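Local coordinates for protein tetraacyldisaccharide 4'-kinase (Aquifex aeolicus, PDB 4ITL) that probably transfers the gamma-phosphate of ATP to the 4'-position of a tetraacyldisaccharide 1-phosphate, forming lipid IVA in lipid A biosynthesis, at residues 187-192 / 206-211; 277-282 / 293-298. All blocks are in the same frame, centred on the assembly; numbering follows the deposited sequence.

Contact 1. Residues 187-192 / 206-211; sequences YQEVEP and REFCCL. With ACP (phosphomethylphosphonic acid adenylate ester), chain B.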
ATOM      1  N   TYR A 187      -8.583   7.981   0.240  1.00 31.96           N
ATOM      2  CA  TYR A 187      -9.417   8.031   1.420  1.00 30.26           C
ATOM      3  C   TYR A 187     -10.620   8.908   1.258  1.00 32.59           C
ATOM      4  O   TYR A 187     -11.050   9.541   2.228  1.00 37.23           O
ATOM      5  CB  TYR A 187      -8.625   8.508   2.642  1.00 33.31           C
ATOM      6  CG  TYR A 187      -7.505   7.594   3.057  1.00 36.23           C
ATOM      7  CD1 TYR A 187      -7.390   6.306   2.550  1.00 37.37           C
ATOM      8  CD2 TYR A 187      -6.539   8.026   3.947  1.00 44.48           C
ATOM      9  CE1 TYR A 187      -6.356   5.482   2.950  1.00 29.95           C
ATOM     10  CE2 TYR A 187      -5.509   7.224   4.347  1.00 43.68           C
ATOM     11  CZ  TYR A 187      -5.406   5.945   3.854  1.00 38.32           C
ATOM     12  OH  TYR A 187      -4.340   5.146   4.283  1.00 34.13           O
ATOM     13  N   GLN A 188     -11.197   8.949   0.057  1.00 32.40           N
ATOM     14  CA  GLN A 188     -12.344   9.841  -0.189  1.00 32.24           C
ATOM     15  C   GLN A 188     -13.573   9.476   0.664  1.00 44.29           C
ATOM     16  O   GLN A 188     -14.381  10.357   0.964  1.00 41.49           O
ATOM     17  CB  GLN A 188     -12.742   9.829  -1.676  1.00 41.23           C
ATOM     18  CG  GLN A 188     -11.698  10.449  -2.631  1.00 39.26           C
ATOM     19  CD  GLN A 188     -11.562  11.954  -2.424  1.00 41.05           C
ATOM     20  OE1 GLN A 188     -12.525  12.608  -2.087  1.00 40.64           O
ATOM     21  NE2 GLN A 188     -10.356  12.488  -2.571  1.00 44.21           N
ATOM     22  N   GLU A 189     -13.716   8.195   1.045  1.00 45.97           N
ATOM     23  CA  GLU A 189     -14.872   7.748   1.843  1.00 48.80           C
ATOM     24  C   GLU A 189     -14.781   8.204   3.308  1.00 39.92           C
ATOM     25  O   GLU A 189     -15.751   8.181   4.009  1.00 42.67           O
ATOM     26  CB  GLU A 189     -15.052   6.213   1.759  1.00 43.97           C
ATOM     27  CG  GLU A 189     -13.974   5.340   2.447  1.00 40.37           C
ATOM     28  CD  GLU A 189     -12.518   5.527   1.905  1.00 49.58           C
ATOM     29  OE1 GLU A 189     -12.295   5.771   0.688  1.00 38.15           O
ATOM     30  OE2 GLU A 189     -11.580   5.416   2.710  1.00 50.49           O
ATOM     31  N   VAL A 190     -13.617   8.661   3.750  1.00 40.50           N
ATOM     32  CA  VAL A 190     -13.437   9.112   5.142  1.00 54.07           C
ATOM     33  C   VAL A 190     -13.027  10.591   5.263  1.00 46.13           C
ATOM     34  O   VAL A 190     -13.433  11.267   6.196  1.00 45.96           O
ATOM     35  CB  VAL A 190     -12.322   8.298   5.841  1.00 61.13           C
ATOM     36  CG1 VAL A 190     -12.471   8.379   7.350  1.00 67.47           C
ATOM     37  CG2 VAL A 190     -12.362   6.867   5.403  1.00 69.06           C
ATOM     38  N   GLU A 191     -12.163  11.068   4.357  1.00 42.48           N
ATOM     39  CA  GLU A 191     -11.786  12.482   4.333  1.00 48.85           C
ATOM     40  C   GLU A 191     -11.867  12.942   2.906  1.00 47.84           C
ATOM     41  O   GLU A 191     -10.838  13.048   2.216  1.00 44.78           O
ATOM     42  CB  GLU A 191     -10.362  12.680   4.847  1.00 57.88           C
ATOM     43  CG  GLU A 191     -10.109  12.105   6.222  1.00 65.08           C
ATOM     44  CD  GLU A 191     -10.585  13.010   7.346  1.00 74.37           C
ATOM     45  OE1 GLU A 191     -10.801  14.220   7.101  1.00 79.54           O
ATOM     46  OE2 GLU A 191     -10.740  12.499   8.483  1.00 76.66           O
ATOM     47  N   PRO A 192     -13.091  13.166   2.424  1.00 38.79           N
ATOM     48  CA  PRO A 192     -13.199  13.578   1.016  1.00 43.47           C
ATOM     49  C   PRO A 192     -12.491  14.912   0.753  1.00 48.14           C
ATOM     50  O   PRO A 192     -12.454  15.725   1.654  1.00 43.56           O
ATOM     51  CB  PRO A 192     -14.704  13.737   0.819  1.00 49.47           C
ATOM     52  CG  PRO A 192     -15.215  14.111   2.198  1.00 51.61           C
ATOM     53  CD  PRO A 192     -14.323  13.422   3.191  1.00 48.48           C
ATOM     54  N   ARG A 206     -12.743   3.540  -0.969  1.00 33.14           N
ATOM     55  CA  ARG A 206     -12.783   2.200  -0.424  1.00 29.27           C
ATOM     56  C   ARG A 206     -14.211   1.887  -0.057  1.00 39.02           C
ATOM     57  O   ARG A 206     -14.823   2.590   0.767  1.00 38.90           O
ATOM     58  CB  ARG A 206     -11.859   2.081   0.788  1.00 32.96           C
ATOM     59  CG  ARG A 206     -10.385   2.218   0.400  1.00 28.61           C
ATOM     60  CD  ARG A 206      -9.448   2.152   1.596  1.00 30.09           C
ATOM     61  NE  ARG A 206      -9.793   3.186   2.552  1.00 32.46           N
ATOM     62  CZ  ARG A 206      -9.259   3.283   3.759  1.00 40.27           C
ATOM     63  NH1 ARG A 206      -8.325   2.431   4.140  1.00 34.74           N
ATOM     64  NH2 ARG A 206      -9.661   4.230   4.587  1.00 39.66           N
ATOM     65  N   GLU A 207     -14.766   0.861  -0.701  1.00 34.72           N
ATOM     66  CA  GLU A 207     -16.173   0.478  -0.439  1.00 37.95           C
ATOM     67  C   GLU A 207     -16.164  -0.715   0.524  1.00 41.63           C
ATOM     68  O   GLU A 207     -15.835  -1.848   0.151  1.00 36.90           O
ATOM     69  CB  GLU A 207     -16.863   0.116  -1.746  1.00 39.77           C
ATOM     70  CG  GLU A 207     -18.338  -0.271  -1.681  1.00 48.88           C
ATOM     71  CD  GLU A 207     -18.703  -1.155  -2.860  1.00 59.79           C
ATOM     72  OE1 GLU A 207     -19.544  -0.765  -3.680  1.00 60.54           O
ATOM     73  OE2 GLU A 207     -18.119  -2.244  -2.989  1.00 72.72           O
ATOM     74  N   PHE A 208     -16.483  -0.438   1.779  1.00 37.66           N
ATOM     75  CA  PHE A 208     -16.419  -1.429   2.834  1.00 41.06           C
ATOM     76  C   PHE A 208     -17.624  -2.319   2.763  1.00 46.40           C
ATOM     77  O   PHE A 208     -18.694  -1.928   3.150  1.00 58.51           O
ATOM     78  CB  PHE A 208     -16.348  -0.717   4.172  1.00 36.01           C
ATOM     79  CG  PHE A 208     -15.071  -0.024   4.358  1.00 41.57           C
ATOM     80  CD1 PHE A 208     -14.970   1.331   4.100  1.00 35.04           C
ATOM     81  CD2 PHE A 208     -13.924  -0.745   4.676  1.00 42.00           C
ATOM     82  CE1 PHE A 208     -13.753   1.979   4.204  1.00 42.64           C
ATOM     83  CE2 PHE A 208     -12.700  -0.107   4.785  1.00 42.34           C
ATOM     84  CZ  PHE A 208     -12.612   1.262   4.548  1.00 34.46           C
ATOM     85  N   CYS A 209     -17.430  -3.523   2.261  1.00 43.54           N
ATOM     86  CA  CYS A 209     -18.542  -4.351   1.845  1.00 54.61           C
ATOM     87  C   CYS A 209     -18.500  -5.767   2.430  1.00 49.58           C
ATOM     88  O   CYS A 209     -19.449  -6.499   2.278  1.00 49.58           O
ATOM     89  CB  CYS A 209     -18.471  -4.477   0.330  1.00 56.43           C
ATOM     90  SG  CYS A 209     -16.897  -5.244  -0.181  1.00 64.92           S
ATOM     91  N   CYS A 210     -17.387  -6.158   3.040  1.00 47.81           N
ATOM     92  CA  CYS A 210     -17.121  -7.568   3.319  1.00 47.33           C
ATOM     93  C   CYS A 210     -16.492  -7.831   4.670  1.00 49.03           C
ATOM     94  O   CYS A 210     -15.827  -6.981   5.254  1.00 39.68           O
ATOM     95  CB  CYS A 210     -16.149  -8.131   2.275  1.00 57.16           C
ATOM     96  SG  CYS A 210     -16.840  -8.260   0.644  1.00 87.67           S
ATOM     97  N   LEU A 211     -16.682  -9.055   5.132  1.00 43.19           N
ATOM     98  CA  LEU A 211     -16.095  -9.535   6.357  1.00 42.31           C
ATOM     99  C   LEU A 211     -15.296 -10.797   6.034  1.00 46.22           C
ATOM    100  O   LEU A 211     -15.764 -11.679   5.311  1.00 48.57           O
ATOM    101  CB  LEU A 211     -17.219  -9.833   7.366  1.00 42.91           C
ATOM    102  CG  LEU A 211     -16.839  -9.767   8.835  1.00 45.42           C
ATOM    103  CD1 LEU A 211     -16.255  -8.411   9.184  1.00 48.86           C
ATOM    104  CD2 LEU A 211     -18.042 -10.032   9.684  1.00 43.93           C
TER
HETATM  105  PG  ACP B 401       2.213   1.994   4.112  1.00 46.13           P
HETATM  106  O1G ACP B 401       3.383   1.076   4.403  1.00 47.30           O
HETATM  107  O2G ACP B 401       2.637   3.376   3.572  1.00 41.07           O
HETATM  108  O3G ACP B 401       1.448   2.220   5.455  1.00 50.40           O
HETATM  109  PB  ACP B 401      -0.496   1.752   2.778  1.00 31.33           P
HETATM  110  O1B ACP B 401      -1.150   0.912   1.700  1.00 22.58           O
HETATM  111  O2B ACP B 401      -0.401   3.169   2.210  1.00 32.79           O
HETATM  112  C3B ACP B 401       1.186   1.062   2.899  1.00 41.65           C
HETATM  113  PA  ACP B 401      -2.776   1.668   4.414  1.00 36.86           P
HETATM  114  O1A ACP B 401      -3.777   2.615   3.785  1.00 31.24           O
HETATM  115  O2A ACP B 401      -2.747   1.707   5.900  1.00 20.45           O
HETATM  116  O3A ACP B 401      -1.227   2.027   4.140  1.00 34.81           O
HETATM  117  O5' ACP B 401      -3.136   0.193   3.922  1.00 40.17           O
HETATM  118  C5' ACP B 401      -2.473  -0.900   4.536  1.00 25.99           C
HETATM  119  C4' ACP B 401      -3.392  -2.113   4.632  1.00 25.26           C
HETATM  120  O4' ACP B 401      -4.001  -2.010   5.921  1.00 24.12           O
HETATM  121  C3' ACP B 401      -4.524  -2.197   3.666  1.00 24.48           C
HETATM  122  O3' ACP B 401      -4.228  -2.826   2.496  1.00 20.98           O
HETATM  123  C2' ACP B 401      -5.540  -2.957   4.453  1.00 28.52           C
HETATM  124  O2' ACP B 401      -5.356  -4.338   4.519  1.00 29.85           O
HETATM  125  C1' ACP B 401      -5.339  -2.375   5.798  1.00 25.34           C
HETATM  126  N9  ACP B 401      -6.203  -1.238   6.105  1.00 31.39           N
HETATM  127  C8  ACP B 401      -5.844   0.056   6.293  1.00 34.87           C
HETATM  128  N7  ACP B 401      -6.948   0.780   6.580  1.00 22.21           N
HETATM  129  C5  ACP B 401      -8.006  -0.043   6.611  1.00 32.06           C
HETATM  130  C6  ACP B 401      -9.370   0.123   6.849  1.00 34.92           C
HETATM  131  N6  ACP B 401      -9.902   1.431   7.146  1.00 32.84           N
HETATM  132  N1  ACP B 401     -10.190  -0.932   6.775  1.00 28.98           N
HETATM  133  C2  ACP B 401      -9.731  -2.171   6.470  1.00 38.64           C
HETATM  134  N3  ACP B 401      -8.418  -2.389   6.236  1.00 26.38           N
HETATM  135  C4  ACP B 401      -7.552  -1.343   6.294  1.00 30.55           C

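Contact 2. Residues 277-282 / 293-298; sequences TTPKDL and ALNFKV. With ACP (phosphomethylphosphonic acid adenylate ester), chain B.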
ATOM      1  N   THR A 277     -10.702  -6.373  12.928  1.00 31.03           N
ATOM      2  CA  THR A 277      -9.355  -5.924  12.598  1.00 28.42           C
ATOM      3  C   THR A 277      -9.248  -5.803  11.087  1.00 26.77           C
ATOM      4  O   THR A 277     -10.252  -5.894  10.392  1.00 29.51           O
ATOM      5  CB  THR A 277      -8.271  -6.855  13.160  1.00 34.36           C
ATOM      6  OG1 THR A 277      -6.999  -6.212  13.067  1.00 32.05           O
ATOM      7  CG2 THR A 277      -8.237  -8.160  12.415  1.00 35.29           C
ATOM      8  N   THR A 278      -8.054  -5.542  10.572  1.00 26.53           N
ATOM      9  CA  THR A 278      -7.919  -5.334   9.144  1.00 25.38           C
ATOM     10  C   THR A 278      -7.208  -6.528   8.521  1.00 26.87           C
ATOM     11  O   THR A 278      -6.599  -7.335   9.215  1.00 25.12           O
ATOM     12  CB  THR A 278      -7.116  -4.047   8.787  1.00 31.42           C
ATOM     13  OG1 THR A 278      -5.713  -4.257   8.932  1.00 26.81           O
ATOM     14  CG2 THR A 278      -7.515  -2.875   9.667  1.00 35.92           C
ATOM     15  N   PRO A 279      -7.244  -6.629   7.192  1.00 29.15           N
ATOM     16  CA  PRO A 279      -6.537  -7.768   6.601  1.00 28.76           C
ATOM     17  C   PRO A 279      -5.020  -7.787   6.859  1.00 27.57           C
ATOM     18  O   PRO A 279      -4.416  -8.867   6.964  1.00 26.66           O
ATOM     19  CB  PRO A 279      -6.846  -7.612   5.116  1.00 28.66           C
ATOM     20  CG  PRO A 279      -8.178  -6.976   5.091  1.00 26.39           C
ATOM     21  CD  PRO A 279      -8.130  -5.969   6.221  1.00 25.32           C
ATOM     22  N   LYS A 280      -4.412  -6.606   6.906  1.00 25.91           N
ATOM     23  CA  LYS A 280      -2.997  -6.432   7.201  1.00 26.64           C
ATOM     24  C   LYS A 280      -2.676  -7.022   8.543  1.00 31.75           C
ATOM     25  O   LYS A 280      -1.648  -7.673   8.716  1.00 27.33           O
ATOM     26  CB  LYS A 280      -2.612  -4.928   7.122  1.00 23.54           C
ATOM     27  CG  LYS A 280      -1.279  -4.575   7.671  1.00 30.73           C
ATOM     28  CD  LYS A 280      -0.886  -3.158   7.317  1.00 34.33           C
ATOM     29  CE  LYS A 280       0.259  -2.709   8.210  1.00 35.19           C
ATOM     30  NZ  LYS A 280       0.888  -1.461   7.678  1.00 32.22           N
ATOM     31  N   ASP A 281      -3.573  -6.827   9.501  1.00 30.82           N
ATOM     32  CA  ASP A 281      -3.419  -7.460  10.806  1.00 30.71           C
ATOM     33  C   ASP A 281      -3.751  -8.955  10.777  1.00 31.57           C
ATOM     34  O   ASP A 281      -3.069  -9.755  11.395  1.00 29.64           O
ATOM     35  CB  ASP A 281      -4.308  -6.752  11.858  1.00 31.74           C
ATOM     36  CG  ASP A 281      -4.068  -5.235  11.889  1.00 37.26           C
ATOM     37  OD1 ASP A 281      -3.000  -4.842  12.405  1.00 33.25           O
ATOM     38  OD2 ASP A 281      -4.911  -4.449  11.386  1.00 37.56           O
ATOM     39  N   LEU A 282      -4.817  -9.328  10.085  1.00 33.36           N
ATOM     40  CA  LEU A 282      -5.289 -10.701  10.111  1.00 33.38           C
ATOM     41  C   LEU A 282      -4.264 -11.692   9.527  1.00 37.18           C
ATOM     42  O   LEU A 282      -4.303 -12.883   9.844  1.00 30.98           O
ATOM     43  CB  LEU A 282      -6.584 -10.821   9.331  1.00 35.06           C
ATOM     44  CG  LEU A 282      -7.391 -12.108   9.527  1.00 33.55           C
ATOM     45  CD1 LEU A 282      -8.026 -12.153  10.878  1.00 39.37           C
ATOM     46  CD2 LEU A 282      -8.451 -12.132   8.452  1.00 37.73           C
ATOM     47  N   ALA A 293     -11.754  -9.655   9.905  1.00 32.96           N
ATOM     48  CA  ALA A 293     -11.234  -8.434   9.341  1.00 29.85           C
ATOM     49  C   ALA A 293     -12.291  -7.801   8.478  1.00 33.52           C
ATOM     50  O   ALA A 293     -12.946  -8.495   7.692  1.00 30.48           O
ATOM     51  CB  ALA A 293     -10.025  -8.736   8.487  1.00 33.08           C
ATOM     52  N   LEU A 294     -12.421  -6.483   8.583  1.00 31.22           N
ATOM     53  CA  LEU A 294     -13.197  -5.709   7.624  1.00 31.04           C
ATOM     54  C   LEU A 294     -12.421  -5.605   6.303  1.00 36.63           C
ATOM     55  O   LEU A 294     -11.244  -5.248   6.281  1.00 30.84           O
ATOM     56  CB  LEU A 294     -13.434  -4.319   8.191  1.00 32.90           C
ATOM     57  CG  LEU A 294     -14.307  -3.362   7.388  1.00 38.78           C
ATOM     58  CD1 LEU A 294     -15.781  -3.804   7.377  1.00 35.03           C
ATOM     59  CD2 LEU A 294     -14.186  -1.979   7.987  1.00 39.18           C
ATOM     60  N   ASN A 295     -13.078  -5.954   5.203  1.00 28.88           N
ATOM     61  CA  ASN A 295     -12.467  -5.857   3.883  1.00 32.21           C
ATOM     62  C   ASN A 295     -13.313  -4.947   3.004  1.00 33.88           C
ATOM     63  O   ASN A 295     -14.488  -4.659   3.294  1.00 35.40           O
ATOM     64  CB  ASN A 295     -12.368  -7.235   3.252  1.00 35.48           C
ATOM     65  CG  ASN A 295     -11.340  -7.315   2.173  1.00 37.00           C
ATOM     66  OD1 ASN A 295     -10.390  -6.501   2.093  1.00 37.01           O
ATOM     67  ND2 ASN A 295     -11.482  -8.334   1.339  1.00 41.62           N
ATOM     68  N   PHE A 296     -12.708  -4.496   1.926  1.00 27.93           N
ATOM     69  CA  PHE A 296     -13.318  -3.500   1.065  1.00 36.91           C
ATOM     70  C   PHE A 296     -12.919  -3.715  -0.383  1.00 36.63           C
ATOM     71  O   PHE A 296     -11.898  -4.346  -0.663  1.00 32.20           O
ATOM     72  CB  PHE A 296     -12.871  -2.093   1.492  1.00 36.37           C
ATOM     73  CG  PHE A 296     -11.372  -1.933   1.588  1.00 31.99           C
ATOM     74  CD1 PHE A 296     -10.635  -1.412   0.520  1.00 26.70           C
ATOM     75  CD2 PHE A 296     -10.694  -2.295   2.742  1.00 28.85           C
ATOM     76  CE1 PHE A 296      -9.238  -1.276   0.608  1.00 25.37           C
ATOM     77  CE2 PHE A 296      -9.309  -2.160   2.831  1.00 33.60           C
ATOM     78  CZ  PHE A 296      -8.581  -1.651   1.757  1.00 25.45           C
ATOM     79  N   LYS A 297     -13.688  -3.125  -1.293  1.00 35.33           N
ATOM     80  CA  LYS A 297     -13.276  -2.991  -2.691  1.00 36.46           C
ATOM     81  C   LYS A 297     -12.756  -1.589  -2.938  1.00 35.15           C
ATOM     82  O   LYS A 297     -13.117  -0.649  -2.245  1.00 38.29           O
ATOM     83  CB  LYS A 297     -14.463  -3.208  -3.637  1.00 46.45           C
ATOM     84  CG  LYS A 297     -15.070  -4.582  -3.612  1.00 90.13           C
ATOM     85  CD  LYS A 297     -16.447  -4.524  -4.195  1.00152.89           C
ATOM     86  CE  LYS A 297     -17.049  -5.891  -4.160  1.00 76.79           C
ATOM     87  NZ  LYS A 297     -18.472  -5.891  -4.565  1.00 76.98           N
ATOM     88  N   VAL A 298     -11.912  -1.467  -3.954  1.00 31.26           N
ATOM     89  CA  VAL A 298     -11.294  -0.197  -4.316  1.00 25.75           C
ATOM     90  C   VAL A 298     -11.986   0.246  -5.611  1.00 29.31           C
ATOM     91  O   VAL A 298     -12.096  -0.503  -6.590  1.00 32.92           O
ATOM     92  CB  VAL A 298      -9.766  -0.321  -4.511  1.00 28.55           C
ATOM     93  CG1 VAL A 298      -9.190   0.994  -5.087  1.00 27.59           C
ATOM     94  CG2 VAL A 298      -9.094  -0.673  -3.180  1.00 34.19           C
TER
HETATM   95  PG  ACP B 401       2.213   1.994   4.112  1.00 46.13           P
HETATM   96  O1G ACP B 401       3.383   1.076   4.403  1.00 47.30           O
HETATM   97  O2G ACP B 401       2.637   3.376   3.572  1.00 41.07           O
HETATM   98  O3G ACP B 401       1.448   2.220   5.455  1.00 50.40           O
HETATM   99  PB  ACP B 401      -0.496   1.752   2.778  1.00 31.33           P
HETATM  100  O1B ACP B 401      -1.150   0.912   1.700  1.00 22.58           O
HETATM  101  O2B ACP B 401      -0.401   3.169   2.210  1.00 32.79           O
HETATM  102  C3B ACP B 401       1.186   1.062   2.899  1.00 41.65           C
HETATM  103  PA  ACP B 401      -2.776   1.668   4.414  1.00 36.86           P
HETATM  104  O1A ACP B 401      -3.777   2.615   3.785  1.00 31.24           O
HETATM  105  O2A ACP B 401      -2.747   1.707   5.900  1.00 20.45           O
HETATM  106  O3A ACP B 401      -1.227   2.027   4.140  1.00 34.81           O
HETATM  107  O5' ACP B 401      -3.136   0.193   3.922  1.00 40.17           O
HETATM  108  C5' ACP B 401      -2.473  -0.900   4.536  1.00 25.99           C
HETATM  109  C4' ACP B 401      -3.392  -2.113   4.632  1.00 25.26           C
HETATM  110  O4' ACP B 401      -4.001  -2.010   5.921  1.00 24.12           O
HETATM  111  C3' ACP B 401      -4.524  -2.197   3.666  1.00 24.48           C
HETATM  112  O3' ACP B 401      -4.228  -2.826   2.496  1.00 20.98           O
HETATM  113  C2' ACP B 401      -5.540  -2.957   4.453  1.00 28.52           C
HETATM  114  O2' ACP B 401      -5.356  -4.338   4.519  1.00 29.85           O
HETATM  115  C1' ACP B 401      -5.339  -2.375   5.798  1.00 25.34           C
HETATM  116  N9  ACP B 401      -6.203  -1.238   6.105  1.00 31.39           N
HETATM  117  C8  ACP B 401      -5.844   0.056   6.293  1.00 34.87           C
HETATM  118  N7  ACP B 401      -6.948   0.780   6.580  1.00 22.21           N
HETATM  119  C5  ACP B 401      -8.006  -0.043   6.611  1.00 32.06           C
HETATM  120  C6  ACP B 401      -9.370   0.123   6.849  1.00 34.92           C
HETATM  121  N6  ACP B 401      -9.902   1.431   7.146  1.00 32.84           N
HETATM  122  N1  ACP B 401     -10.190  -0.932   6.775  1.00 28.98           N
HETATM  123  C2  ACP B 401      -9.731  -2.171   6.470  1.00 38.64           C
HETATM  124  N3  ACP B 401      -8.418  -2.389   6.236  1.00 26.38           N
HETATM  125  C4  ACP B 401      -7.552  -1.343   6.294  1.00 30.55           C

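Contact 1. Residues 187-192 / 206-211
The guanidinium of R206 lies between two aromatic rings. Y187 covers one face, with CE1 over its centre, 3.7 Å from R206 CZ, and the two planes 29° apart. On the opposite face sits F208, with CZ toward the rim. At the guanidinium edge, close to its plane, are the carboxylate of E189, CG2 of V190 and the adenine N7 of the bound ATP analogue. E189 takes R206 side-on: OE2 lies 2.9 Å from NE and 2.9 Å from NH2, forming a salt bridge. The carboxylate is turned 60° from the guanidinium. NE meets OE2 from above the carboxylate plane, while NH2 comes nearly along the C-O direction. The other oxygen, OE1, accepts a hydrogen bond from the backbone N-H of R206, OE1 to N 2.8 Å, also from above the carboxylate plane. E189 reaches both because its chain bends at chi2 (-60°). NH2 is also hydrogen-bonded to Q240, and Q240 NE2 bonds the nucleotide. At the edge of the F208 ring lie E189 CG and adenine N1, the latter 3.3 Å from CE2. The Y187 hydroxyl gives a hydrogen bond of 2.6 Å to the alpha-phosphate oxygen O1A, near the plane of its ring. The loop 187-192 and strand 206-211 thus form part of the nucleotide pocket. E189 and Q240 bond the guanidinium edge and the two rings pack on its faces, which together should restrict its rotation. Its positive charge is probably balanced by E189, and R206 NH1 lies 3.3 Å from adenine N7.

Contact 2. Residues 277-282 / 293-298
P279 packs against L294 and N295 where the chain leaves strand 275-277, in a strand-helix-strand connection, 275-277, 279-282 and 291-300, whose two strands pair in parallel. T277 and A293 form a parallel beta bridge, tied by L294 N to T277 O at 2.9 Å. From P279, CB faces the ribose O2' of the bound ATP analogue. CG faces both the carbonyl O of L294 and OD1 of N295. P279 CD lies 3.2 Å from L294 O. The same P279 CD is 3.6 Å from ACP N3, on the adenine. The methyl of A293 fits under this turn, with A293 CB 3.6 Å from T278 C. It also meets CD2 of L282, which branches from a CG anti to its backbone N (chi1 -166°). T278 is at the N-cap position. Its OG1 gives a 2.6 Å hydrogen bond to D281 OD2, and its N reaches the same oxygen weakly. D281 OD1 is held in turn by G234 N and Y264 OH. T278 CB and CG2 lie against the adenine beside N3. From the strand side F296 brings its ring edge to that atom, with CE2 3.5 Å from adenine N3.

In the fold
Both contacts are largely buried, and both line the nucleotide pocket. Contact 1 bonds the alpha-phosphate and lies against the N7 and N1 sides of the adenine. Contact 2 meets N3, C2 and the ribose. Contact 1 is a loop-to-strand contact built on charge, with a salt bridge between flat groups. Contact 2 joins a strand end and a helix start to the next strand, mainly through one parallel bridge and apolar packing. Strands 201-212 and 291-300 are antiparallel neighbours, so the two contacts meet side by side along one strand pair. E207 N bonds K297 O, C209 and C210 form a classic bulge opposite N295, and F208 packs on L294 and F296.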